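Local atomic coordinates of aminotransferase (Psychrobacter arcticus 273-4, PDB entry 3IF2), a protein that probably transfers amino groups between amino acids and 2-oxo acids, perhaps valine and pyruvate, with pyridoxal 5'-phosphate as its cofactor. Residues A[80-85]-A[300-305]; A[90-95]-A[250-255]; A[353-358]-A[439-444]. All coordinates share one frame; numbering follows the deposited sequence.

Interaction 1: residues A[80-85]-A[300-305]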
ATOM      1  N   SER A  80      -1.365 -11.905  -5.362  1.00 34.40           N
ATOM      2  CA  SER A  80       0.011 -12.408  -5.557  1.00 34.67           C
ATOM      3  C   SER A  80       0.495 -12.944  -4.219  1.00 35.84           C
ATOM      4  O   SER A  80      -0.203 -12.817  -3.205  1.00 36.48           O
ATOM      5  CB  SER A  80       0.972 -11.300  -6.004  1.00 34.53           C
ATOM      6  OG  SER A  80       1.173 -10.302  -5.003  1.00 33.83           O
ATOM      7  N   ASN A  81       1.703 -13.505  -4.208  1.00 36.97           N
ATOM      8  CA  ASN A  81       2.358 -13.883  -2.962  1.00 38.23           C
ATOM      9  C   ASN A  81       2.665 -12.543  -2.230  1.00 36.96           C
ATOM     10  O   ASN A  81       2.806 -11.519  -2.912  1.00 36.92           O
ATOM     11  CB  ASN A  81       3.645 -14.692  -3.262  1.00 40.24           C
ATOM     12  CG  ASN A  81       4.410 -15.090  -1.986  1.00 42.69           C
ATOM     13  OD1 ASN A  81       5.229 -14.311  -1.439  1.00 43.41           O
ATOM     14  ND2 ASN A  81       4.124 -16.302  -1.486  1.00 43.53           N
ATOM     15  N   PRO A  82       2.733 -12.522  -0.869  1.00 34.99           N
ATOM     16  CA  PRO A  82       3.070 -11.256  -0.175  1.00 34.73           C
ATOM     17  C   PRO A  82       4.408 -10.583  -0.621  1.00 34.30           C
ATOM     18  O   PRO A  82       4.530  -9.356  -0.580  1.00 33.74           O
ATOM     19  CB  PRO A  82       3.130 -11.673   1.297  1.00 35.28           C
ATOM     20  CG  PRO A  82       2.270 -12.859   1.397  1.00 35.10           C
ATOM     21  CD  PRO A  82       2.356 -13.571   0.093  1.00 34.70           C
ATOM     22  N   GLN A  83       5.382 -11.401  -1.033  1.00 34.20           N
ATOM     23  CA  GLN A  83       6.650 -10.932  -1.590  1.00 33.94           C
ATOM     24  C   GLN A  83       6.459 -10.181  -2.934  1.00 33.31           C
ATOM     25  O   GLN A  83       7.258  -9.317  -3.256  1.00 31.57           O
ATOM     26  CB  GLN A  83       7.609 -12.114  -1.755  1.00 34.52           C
ATOM     27  CG  GLN A  83       9.017 -11.743  -2.261  1.00 35.58           C
ATOM     28  CD  GLN A  83       9.958 -12.923  -2.288  1.00 36.07           C
ATOM     29  OE1 GLN A  83       9.800 -13.876  -1.530  1.00 37.71           O
ATOM     30  NE2 GLN A  83      10.970 -12.852  -3.144  1.00 36.46           N
ATOM     31  N   GLY A  84       5.424 -10.542  -3.701  1.00 32.62           N
ATOM     32  CA  GLY A  84       5.073  -9.883  -4.956  1.00 32.97           C
ATOM     33  C   GLY A  84       4.862 -10.837  -6.124  1.00 33.18           C
ATOM     34  O   GLY A  84       5.302 -11.970  -6.089  1.00 32.73           O
ATOM     35  N   ASP A  85       4.205 -10.343  -7.172  1.00 34.24           N
ATOM     36  CA  ASP A  85       3.932 -11.110  -8.410  1.00 35.28           C
ATOM     37  C   ASP A  85       5.121 -12.005  -8.815  1.00 35.54           C
ATOM     38  O   ASP A  85       6.166 -11.486  -9.199  1.00 35.72           O
ATOM     39  CB  ASP A  85       3.583 -10.120  -9.533  1.00 35.65           C
ATOM     40  CG  ASP A  85       3.137 -10.796 -10.808  1.00 36.36           C
ATOM     41  OD1 ASP A  85       3.989 -11.280 -11.599  1.00 36.63           O
ATOM     42  OD2 ASP A  85       1.911 -10.788 -11.038  1.00 37.44           O
HETATM   43  N   MSE A 300       6.163  -7.774   6.276  1.00 31.53           N
HETATM   44  CA  MSE A 300       5.498  -6.470   6.404  1.00 32.13           C
HETATM   45  C   MSE A 300       4.333  -6.284   5.384  1.00 31.84           C
HETATM   46  O   MSE A 300       3.270  -5.766   5.751  1.00 32.60           O
HETATM   47  CB  MSE A 300       6.513  -5.327   6.291  1.00 32.16           C
HETATM   48  CG  MSE A 300       7.372  -5.166   7.521  1.00 32.63           C
HETATM   49 SE   MSE A 300       8.668  -3.751   7.259  0.75 31.27          SE
HETATM   50  CE  MSE A 300       9.656  -3.864   8.939  1.00 33.06           C
ATOM     51  N   ASN A 301       4.561  -6.657   4.122  1.00 31.22           N
ATOM     52  CA  ASN A 301       3.492  -6.652   3.094  1.00 31.24           C
ATOM     53  C   ASN A 301       2.311  -7.468   3.546  1.00 29.80           C
ATOM     54  O   ASN A 301       1.204  -6.980   3.496  1.00 30.48           O
ATOM     55  CB  ASN A 301       3.977  -7.178   1.711  1.00 32.02           C
ATOM     56  CG  ASN A 301       4.601  -6.089   0.835  1.00 32.23           C
ATOM     57  OD1 ASN A 301       4.301  -4.905   0.980  1.00 33.45           O
ATOM     58  ND2 ASN A 301       5.401  -6.504  -0.134  1.00 32.07           N
ATOM     59  N   ALA A 302       2.557  -8.683   4.043  1.00 30.03           N
ATOM     60  CA  ALA A 302       1.480  -9.557   4.584  1.00 29.39           C
ATOM     61  C   ALA A 302       0.583  -8.851   5.598  1.00 29.05           C
ATOM     62  O   ALA A 302      -0.619  -8.925   5.491  1.00 29.53           O
ATOM     63  CB  ALA A 302       2.053 -10.821   5.206  1.00 28.12           C
ATOM     64  N   VAL A 303       1.174  -8.121   6.537  1.00 28.97           N
ATOM     65  CA  VAL A 303       0.416  -7.483   7.613  1.00 29.27           C
ATOM     66  C   VAL A 303      -0.218  -6.161   7.161  1.00 29.46           C
ATOM     67  O   VAL A 303      -1.402  -5.929   7.390  1.00 28.98           O
ATOM     68  CB  VAL A 303       1.314  -7.274   8.892  1.00 29.15           C
ATOM     69  CG1 VAL A 303       0.515  -6.653  10.012  1.00 28.90           C
ATOM     70  CG2 VAL A 303       1.909  -8.585   9.358  1.00 28.31           C
ATOM     71  N   VAL A 304       0.571  -5.311   6.515  1.00 30.27           N
ATOM     72  CA  VAL A 304       0.105  -3.979   6.097  1.00 31.32           C
ATOM     73  C   VAL A 304      -0.771  -3.993   4.861  1.00 32.85           C
ATOM     74  O   VAL A 304      -1.739  -3.227   4.805  1.00 33.28           O
ATOM     75  CB  VAL A 304       1.292  -3.025   5.848  1.00 31.56           C
ATOM     76  CG1 VAL A 304       0.813  -1.629   5.364  1.00 30.63           C
ATOM     77  CG2 VAL A 304       2.130  -2.886   7.142  1.00 30.73           C
ATOM     78  N   ASN A 305      -0.461  -4.881   3.909  1.00 33.22           N
ATOM     79  CA  ASN A 305      -1.113  -4.918   2.591  1.00 34.38           C
ATOM     80  C   ASN A 305      -1.772  -6.213   2.126  1.00 34.83           C
ATOM     81  O   ASN A 305      -2.459  -6.195   1.100  1.00 35.20           O
ATOM     82  CB  ASN A 305      -0.028  -4.593   1.538  1.00 34.58           C
ATOM     83  CG  ASN A 305       0.538  -3.208   1.682  1.00 35.11           C
ATOM     84  OD1 ASN A 305      -0.182  -2.272   2.009  1.00 35.96           O
ATOM     85  ND2 ASN A 305       1.823  -3.057   1.383  1.00 35.29           N
TER
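Asn301 turns CG to the backbone-N side of its CB (chi1 -87°), and a slight twist of the amide (chi2 -25°) then brings ND2 to the carbonyl oxygen of Pro82. The bond from Asn301 ND2 to Pro82 O is 3.0 Å long and bent at the hydrogen (137°), although the nitrogen sits almost straight out from the carbonyl. Pro82 O also lies moderately off the amide plane, perhaps because ND2 serves a second oxygen, that of Leu111. The other end of the amide is held as well: Asn301 OD1 accepts from Tyr121 OH and, one helical turn on, from Asn305 ND2 at 3.1 Å. Partners at both ends fix which way round the amide lies. Replacement of Asn301 by an alanine would probably leave the carbonyls of Pro82 and Leu111 without this shared donor and cost Tyr121 OH and Asn305 ND2 one acceptor. Beside the polar bond, Pro82 CB rests against Ala302 CB at 4.1 Å, a small apolar touch between loop and helix. Two internal bonds shape the loop itself. Gly84 N reaches Asn81 O at 2.9 Å, closing a type I beta turn, and Gln83 N reaches Asn81 OD1 at 2.9 Å. The contact thus illustrates a helix side-chain amide docking onto a type I turn overlaid by an Asx turn, beside the dimer interface, where Val303 O meets Gln116 NE2 of the second subunit.

Interaction 2: residues A[90-95]-A[250-255]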
ATOM      1  N   ASP A  90      10.598 -13.268 -11.354  1.00 36.57           N
ATOM      2  CA  ASP A  90      11.436 -14.176 -12.181  1.00 37.80           C
ATOM      3  C   ASP A  90      12.006 -13.447 -13.399  1.00 37.45           C
ATOM      4  O   ASP A  90      13.184 -13.612 -13.711  1.00 37.30           O
ATOM      5  CB  ASP A  90      10.686 -15.437 -12.655  1.00 38.69           C
ATOM      6  CG  ASP A  90      10.312 -16.382 -11.528  1.00 39.64           C
ATOM      7  OD1 ASP A  90      11.057 -16.532 -10.526  1.00 40.83           O
ATOM      8  OD2 ASP A  90       9.249 -17.016 -11.670  1.00 41.59           O
ATOM      9  N   ALA A  91      11.171 -12.640 -14.061  1.00 37.38           N
ATOM     10  CA  ALA A  91      11.604 -11.812 -15.201  1.00 37.30           C
ATOM     11  C   ALA A  91      12.735 -10.851 -14.785  1.00 36.76           C
ATOM     12  O   ALA A  91      13.759 -10.755 -15.473  1.00 35.86           O
ATOM     13  CB  ALA A  91      10.430 -11.033 -15.768  1.00 37.39           C
ATOM     14  N   LEU A  92      12.529 -10.179 -13.647  1.00 35.86           N
ATOM     15  CA  LEU A  92      13.518  -9.259 -13.056  1.00 35.11           C
ATOM     16  C   LEU A  92      14.839  -9.963 -12.701  1.00 35.02           C
ATOM     17  O   LEU A  92      15.911  -9.426 -12.985  1.00 35.51           O
ATOM     18  CB  LEU A  92      12.934  -8.511 -11.836  1.00 34.35           C
ATOM     19  CG  LEU A  92      11.865  -7.434 -12.109  1.00 33.46           C
ATOM     20  CD1 LEU A  92      11.163  -7.014 -10.816  1.00 31.94           C
ATOM     21  CD2 LEU A  92      12.463  -6.222 -12.854  1.00 32.32           C
ATOM     22  N   VAL A  93      14.752 -11.164 -12.124  1.00 34.82           N
ATOM     23  CA  VAL A  93      15.933 -11.997 -11.823  1.00 34.42           C
ATOM     24  C   VAL A  93      16.747 -12.217 -13.099  1.00 34.37           C
ATOM     25  O   VAL A  93      17.936 -11.902 -13.142  1.00 34.11           O
ATOM     26  CB  VAL A  93      15.537 -13.383 -11.207  1.00 33.85           C
ATOM     27  CG1 VAL A  93      16.709 -14.359 -11.212  1.00 32.87           C
ATOM     28  CG2 VAL A  93      14.964 -13.208  -9.784  1.00 33.26           C
ATOM     29  N   GLY A  94      16.086 -12.745 -14.132  1.00 34.64           N
ATOM     30  CA  GLY A  94      16.722 -12.975 -15.435  1.00 33.65           C
ATOM     31  C   GLY A  94      17.358 -11.718 -16.010  1.00 33.99           C
ATOM     32  O   GLY A  94      18.533 -11.724 -16.398  1.00 33.94           O
ATOM     33  N   PHE A  95      16.577 -10.639 -16.020  1.00 34.40           N
ATOM     34  CA  PHE A  95      16.981  -9.303 -16.508  1.00 34.84           C
ATOM     35  C   PHE A  95      18.242  -8.727 -15.827  1.00 36.26           C
ATOM     36  O   PHE A  95      19.189  -8.319 -16.529  1.00 36.64           O
ATOM     37  CB  PHE A  95      15.799  -8.333 -16.349  1.00 34.93           C
ATOM     38  CG  PHE A  95      16.068  -6.937 -16.824  1.00 34.74           C
ATOM     39  CD1 PHE A  95      16.581  -5.980 -15.945  1.00 35.01           C
ATOM     40  CD2 PHE A  95      15.793  -6.569 -18.139  1.00 34.17           C
ATOM     41  CE1 PHE A  95      16.843  -4.691 -16.371  1.00 34.88           C
ATOM     42  CE2 PHE A  95      16.040  -5.282 -18.580  1.00 34.50           C
ATOM     43  CZ  PHE A  95      16.581  -4.338 -17.694  1.00 34.90           C
HETATM   44  N   MSE A 250      19.340   4.065 -13.412  1.00 41.06           N
HETATM   45  CA  MSE A 250      19.561   2.874 -14.230  1.00 41.99           C
HETATM   46  C   MSE A 250      18.912   1.651 -13.588  1.00 43.14           C
HETATM   47  O   MSE A 250      18.713   1.634 -12.349  1.00 44.57           O
HETATM   48  CB  MSE A 250      21.049   2.568 -14.342  1.00 41.80           C
HETATM   49  CG  MSE A 250      21.876   3.649 -14.976  1.00 41.78           C
HETATM   50 SE   MSE A 250      23.670   3.570 -14.318  0.75 41.04          SE
HETATM   51  CE  MSE A 250      23.291   3.985 -12.419  1.00 38.59           C
ATOM     52  N   PRO A 251      18.525   0.652 -14.413  1.00 42.75           N
ATOM     53  CA  PRO A 251      18.531   0.584 -15.892  1.00 41.98           C
ATOM     54  C   PRO A 251      17.269   1.214 -16.544  1.00 40.48           C
ATOM     55  O   PRO A 251      17.256   1.416 -17.749  1.00 40.48           O
ATOM     56  CB  PRO A 251      18.568  -0.917 -16.172  1.00 42.92           C
ATOM     57  CG  PRO A 251      17.933  -1.551 -14.930  1.00 43.10           C
ATOM     58  CD  PRO A 251      18.000  -0.588 -13.803  1.00 43.02           C
ATOM     59  N   PHE A 252      16.211   1.433 -15.765  1.00 39.22           N
ATOM     60  CA  PHE A 252      14.983   2.105 -16.203  1.00 38.59           C
ATOM     61  C   PHE A 252      14.517   2.978 -15.048  1.00 37.31           C
ATOM     62  O   PHE A 252      14.587   2.542 -13.923  1.00 37.20           O
ATOM     63  CB  PHE A 252      13.867   1.108 -16.617  1.00 39.01           C
ATOM     64  CG  PHE A 252      13.589   0.003 -15.605  1.00 38.67           C
ATOM     65  CD1 PHE A 252      12.735   0.210 -14.525  1.00 38.15           C
ATOM     66  CD2 PHE A 252      14.160  -1.254 -15.765  1.00 38.61           C
ATOM     67  CE1 PHE A 252      12.494  -0.805 -13.581  1.00 38.23           C
ATOM     68  CE2 PHE A 252      13.905  -2.286 -14.826  1.00 39.07           C
ATOM     69  CZ  PHE A 252      13.073  -2.049 -13.731  1.00 38.26           C
ATOM     70  N   PRO A 253      14.059   4.212 -15.312  1.00 36.70           N
ATOM     71  CA  PRO A 253      13.904   4.905 -16.591  1.00 36.02           C
ATOM     72  C   PRO A 253      15.195   5.460 -17.189  1.00 34.39           C
ATOM     73  O   PRO A 253      15.128   6.050 -18.256  1.00 32.98           O
ATOM     74  CB  PRO A 253      12.913   6.025 -16.256  1.00 36.32           C
ATOM     75  CG  PRO A 253      13.264   6.391 -14.867  1.00 36.68           C
ATOM     76  CD  PRO A 253      13.789   5.129 -14.196  1.00 36.84           C
ATOM     77  N   ASN A 254      16.332   5.283 -16.507  1.00 34.57           N
ATOM     78  CA  ASN A 254      17.670   5.667 -16.988  1.00 34.21           C
ATOM     79  C   ASN A 254      17.730   7.137 -17.360  1.00 33.48           C
ATOM     80  O   ASN A 254      18.258   7.486 -18.407  1.00 31.98           O
ATOM     81  CB  ASN A 254      18.066   4.757 -18.168  1.00 34.96           C
ATOM     82  CG  ASN A 254      19.573   4.845 -18.554  1.00 36.07           C
ATOM     83  OD1 ASN A 254      20.468   4.879 -17.697  1.00 36.42           O
ATOM     84  ND2 ASN A 254      19.836   4.849 -19.861  1.00 35.32           N
ATOM     85  N   ILE A 255      17.141   7.993 -16.518  1.00 33.79           N
ATOM     86  CA  ILE A 255      17.130   9.450 -16.749  1.00 35.24           C
ATOM     87  C   ILE A 255      18.413  10.005 -16.084  1.00 37.53           C
ATOM     88  O   ILE A 255      18.342  10.720 -15.090  1.00 37.99           O
ATOM     89  CB  ILE A 255      15.832  10.129 -16.208  1.00 34.57           C
ATOM     90  CG1 ILE A 255      14.572   9.441 -16.750  1.00 34.05           C
ATOM     91  CG2 ILE A 255      15.826  11.633 -16.561  1.00 34.59           C
ATOM     92  CD1 ILE A 255      13.275   9.900 -16.137  1.00 32.92           C
TER
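Phe95 pushes one corner of its ring, CE1, into the notch between the side chains of Pro251 and Phe252, and this fit shows how a helix and an irregular loop can fit together without a hydrogen bond between them. The closer approach is to the proline: Phe95 CE1 lies 3.6 Å from Pro251 CG, which meets the phenyl ring at its rim and in its plane. On the other flank of the notch Phe95 CE1 is 4.1 Å from Phe252 CE2, the two rings being inclined to one another. The loop contributes a bump of its own. The far end of the Phe252 ring fits the shallow hollow between Leu92 and Phe95, three residues apart on the same side of helix 86-100, so that Phe252 CZ comes within 4.3 Å of Leu92 CD2. Both of these helix residues border the edge of the Phe252 ring. Torsions direct the two rings: Phe95 extends its ring away from its own backbone N (chi1 -179°), whereas Phe252 tucks CG between its N and carbonyl carbon (chi1 50°). Each of Pro251 and Pro253 follows a cis peptide bond, which kinks the loop on both sides of Phe252. Phe96 and Tyr100 add further flank to Pro251, and Val320 backs Phe95. All four touching residues are buried. The loop follows strand 242-245, and the side chain of Phe252 is about 10 Å from the bound pyridoxal phosphate: apolar packing in an outer layer around the cofactor site of a class I/II aminotransferase.

Interaction 3: residues A[353-358]-A[439-444]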
ATOM      1  N   GLY A 353      20.216  35.295 -15.573  1.00 40.28           N
ATOM      2  CA  GLY A 353      21.448  35.109 -16.411  1.00 40.28           C
ATOM      3  C   GLY A 353      22.374  36.293 -16.255  1.00 40.30           C
ATOM      4  O   GLY A 353      23.582  36.104 -16.100  1.00 40.49           O
ATOM      5  N   ASP A 354      21.818  37.509 -16.346  1.00 39.62           N
ATOM      6  CA  ASP A 354      22.533  38.719 -15.917  1.00 40.04           C
ATOM      7  C   ASP A 354      22.489  38.810 -14.378  1.00 39.88           C
ATOM      8  O   ASP A 354      23.278  39.553 -13.792  1.00 40.10           O
ATOM      9  CB  ASP A 354      21.904  40.020 -16.459  1.00 40.09           C
ATOM     10  CG  ASP A 354      22.151  40.248 -17.938  1.00 39.58           C
ATOM     11  OD1 ASP A 354      23.264  39.953 -18.441  1.00 39.17           O
ATOM     12  OD2 ASP A 354      21.220  40.778 -18.577  1.00 38.86           O
ATOM     13  N   TYR A 355      21.558  38.081 -13.750  1.00 39.32           N
ATOM     14  CA  TYR A 355      21.321  38.093 -12.315  1.00 38.95           C
ATOM     15  C   TYR A 355      22.023  36.927 -11.585  1.00 38.96           C
ATOM     16  O   TYR A 355      22.580  36.026 -12.237  1.00 37.88           O
ATOM     17  CB  TYR A 355      19.805  38.098 -12.082  1.00 39.14           C
ATOM     18  CG  TYR A 355      19.168  39.390 -12.516  1.00 39.37           C
ATOM     19  CD1 TYR A 355      18.880  39.648 -13.869  1.00 39.91           C
ATOM     20  CD2 TYR A 355      18.864  40.379 -11.578  1.00 39.39           C
ATOM     21  CE1 TYR A 355      18.302  40.889 -14.271  1.00 39.91           C
ATOM     22  CE2 TYR A 355      18.275  41.595 -11.959  1.00 39.62           C
ATOM     23  CZ  TYR A 355      17.991  41.846 -13.298  1.00 39.70           C
ATOM     24  OH  TYR A 355      17.412  43.042 -13.632  1.00 39.88           O
ATOM     25  N   PRO A 356      21.992  36.919 -10.228  1.00 39.17           N
ATOM     26  CA  PRO A 356      22.674  35.856  -9.453  1.00 39.09           C
ATOM     27  C   PRO A 356      22.056  34.443  -9.444  1.00 38.95           C
ATOM     28  O   PRO A 356      22.141  33.743  -8.421  1.00 38.63           O
ATOM     29  CB  PRO A 356      22.689  36.441  -8.030  1.00 39.41           C
ATOM     30  CG  PRO A 356      22.569  37.902  -8.231  1.00 39.52           C
ATOM     31  CD  PRO A 356      21.584  38.014  -9.325  1.00 39.30           C
ATOM     32  N   LEU A 357      21.473  34.011 -10.566  1.00 38.75           N
ATOM     33  CA  LEU A 357      20.902  32.676 -10.683  1.00 37.62           C
ATOM     34  C   LEU A 357      22.038  31.725 -10.925  1.00 37.38           C
ATOM     35  O   LEU A 357      22.882  31.983 -11.777  1.00 36.87           O
ATOM     36  CB  LEU A 357      19.930  32.545 -11.876  1.00 37.08           C
ATOM     37  CG  LEU A 357      19.292  31.164 -12.187  1.00 36.55           C
ATOM     38  CD1 LEU A 357      18.434  30.668 -11.031  1.00 35.74           C
ATOM     39  CD2 LEU A 357      18.473  31.191 -13.486  1.00 35.95           C
HETATM   40  N   MSE A 358      22.068  30.667 -10.120  1.00 37.64           N
HETATM   41  CA  MSE A 358      22.915  29.502 -10.335  1.00 37.40           C
HETATM   42  C   MSE A 358      21.891  28.371 -10.565  1.00 37.42           C
HETATM   43  O   MSE A 358      20.803  28.382  -9.973  1.00 37.50           O
HETATM   44  CB  MSE A 358      23.793  29.205  -9.122  1.00 37.29           C
HETATM   45  CG  MSE A 358      24.743  30.317  -8.726  1.00 37.16           C
HETATM   46 SE   MSE A 358      26.227  30.507  -9.964  0.75 37.39          SE
HETATM   47  CE  MSE A 358      27.288  28.952  -9.470  1.00 36.28           C
ATOM     48  N   GLU A 439      12.617  41.921 -10.340  1.00 41.11           N
ATOM     49  CA  GLU A 439      12.010  43.040  -9.593  1.00 41.73           C
ATOM     50  C   GLU A 439      12.533  43.079  -8.139  1.00 42.39           C
ATOM     51  O   GLU A 439      12.788  44.170  -7.609  1.00 43.14           O
ATOM     52  CB  GLU A 439      10.466  42.940  -9.677  1.00 41.94           C
ATOM     53  CG  GLU A 439       9.643  44.143  -9.216  1.00 42.17           C
ATOM     54  CD  GLU A 439       9.536  44.311  -7.706  1.00 43.00           C
ATOM     55  OE1 GLU A 439       9.667  43.324  -6.942  1.00 44.13           O
ATOM     56  OE2 GLU A 439       9.296  45.451  -7.269  1.00 43.43           O
ATOM     57  N   LEU A 440      12.690  41.900  -7.519  1.00 42.32           N
ATOM     58  CA  LEU A 440      13.243  41.760  -6.156  1.00 42.49           C
ATOM     59  C   LEU A 440      14.708  42.194  -6.092  1.00 42.17           C
ATOM     60  O   LEU A 440      15.076  42.978  -5.206  1.00 43.15           O
ATOM     61  CB  LEU A 440      13.102  40.319  -5.608  1.00 43.09           C
ATOM     62  CG  LEU A 440      11.773  39.826  -4.993  1.00 43.73           C
ATOM     63  CD1 LEU A 440      10.503  40.498  -5.569  1.00 44.10           C
ATOM     64  CD2 LEU A 440      11.697  38.273  -5.087  1.00 43.68           C
ATOM     65  N   TYR A 441      15.536  41.687  -7.005  1.00 41.00           N
ATOM     66  CA  TYR A 441      16.962  42.075  -7.051  1.00 40.64           C
ATOM     67  C   TYR A 441      17.188  43.560  -7.377  1.00 41.11           C
ATOM     68  O   TYR A 441      18.136  44.163  -6.875  1.00 40.77           O
ATOM     69  CB  TYR A 441      17.770  41.222  -8.039  1.00 40.09           C
ATOM     70  CG  TYR A 441      18.215  39.864  -7.524  1.00 39.54           C
ATOM     71  CD1 TYR A 441      19.273  39.758  -6.615  1.00 39.18           C
ATOM     72  CD2 TYR A 441      17.625  38.678  -7.988  1.00 39.40           C
ATOM     73  CE1 TYR A 441      19.714  38.511  -6.151  1.00 39.15           C
ATOM     74  CE2 TYR A 441      18.064  37.420  -7.532  1.00 39.11           C
ATOM     75  CZ  TYR A 441      19.107  37.353  -6.617  1.00 38.75           C
ATOM     76  OH  TYR A 441      19.543  36.148  -6.180  1.00 38.30           O
ATOM     77  N   ASP A 442      16.317  44.135  -8.203  1.00 42.11           N
ATOM     78  CA  ASP A 442      16.426  45.548  -8.614  1.00 42.39           C
ATOM     79  C   ASP A 442      16.152  46.586  -7.518  1.00 42.74           C
ATOM     80  O   ASP A 442      16.455  47.742  -7.739  1.00 42.24           O
ATOM     81  CB  ASP A 442      15.539  45.827  -9.854  1.00 42.27           C
ATOM     82  CG  ASP A 442      16.061  45.155 -11.145  1.00 42.52           C
ATOM     83  OD1 ASP A 442      17.257  44.766 -11.215  1.00 42.24           O
ATOM     84  OD2 ASP A 442      15.259  45.032 -12.112  1.00 42.50           O
ATOM     85  N   ASN A 443      15.587  46.186  -6.369  1.00 44.34           N
ATOM     86  CA  ASN A 443      15.297  47.093  -5.225  1.00 45.58           C
ATOM     87  C   ASN A 443      15.995  46.590  -3.933  1.00 46.37           C
ATOM     88  O   ASN A 443      15.540  45.621  -3.328  1.00 46.80           O
ATOM     89  CB  ASN A 443      13.771  47.198  -5.001  1.00 45.72           C
ATOM     90  CG  ASN A 443      12.974  47.264  -6.311  1.00 46.12           C
ATOM     91  OD1 ASN A 443      13.371  47.923  -7.277  1.00 45.97           O
ATOM     92  ND2 ASN A 443      11.842  46.571  -6.341  1.00 46.12           N
ATOM     93  N   LYS A 444      17.102  47.230  -3.536  1.00 47.32           N
ATOM     94  CA  LYS A 444      17.891  46.873  -2.318  1.00 47.79           C
ATOM     95  C   LYS A 444      18.118  45.348  -2.068  1.00 47.93           C
ATOM     96  O   LYS A 444      18.298  44.543  -3.005  1.00 47.21           O
ATOM     97  CB  LYS A 444      17.291  47.548  -1.064  1.00 47.51           C
TER
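Tyr355 OH donates to Asp442 OD1 at 3.0 Å, a bond that ties the lead-in to strand 357-360 to the C-terminal residues at helix 423-441. This is a surface contact in an alpha/beta domain, the strand belonging to the mixed sheet that also holds 367-372 and 414-418. The hydroxyl approaches the carboxylate through the syn lone pair of OD1, on the side of the other oxygen, and Tyr355 OH is accordingly only 3.3 Å from Asp442 OD2. Ring and carboxylate planes are turned 50° apart, with OD1 lying in the plane of the phenol at its edge. Further back along the same ring, Tyr355 CD2 brushes Tyr441 CB at 3.8 Å, the two tyrosines running past each other in opposite directions. Beyond this crossing the Tyr441 ring reaches Pro356, the other apolar piece of the contact. Here Pro356 CD stands over the centre of the Tyr441 ring, 3.7 Å from its centroid and 13° off the normal, a CH-pi contact. The neighbouring Pro356 CG adds a touch to Tyr441 CE1 at 3.6 Å. Tyr441 chi1 is -81°, which places CG on the side of its backbone N and sends the ring outward from the helix toward the proline. The ring is held at its far end too, where Tyr441 OH is hydrogen-bonded to the carbonyl oxygen of Lys373 and passes 3.7 Å from Pro356 CB.

Followed from the N terminus, the chain opens interaction 1 at residues 80-85, in the loop before helix 86-100, and interaction 2 almost at once at 90-95 on that helix. Interaction 2 closes first, at 250-255; interaction 1 closes later, at 300-305, so the smaller loop is nested within the larger. Their nearest atoms are about 5 Å apart, without touching. Between them, they join one early stretch to a loop beyond strand 242-245 and to helix 291-305. Interaction 3 follows in series, closing a separate loop that joins the lead-in to strand 357-360 to the C-terminal residues at helix 423-441. It lies across the chain's centre from both, about 52 Å from interaction 1 between centres.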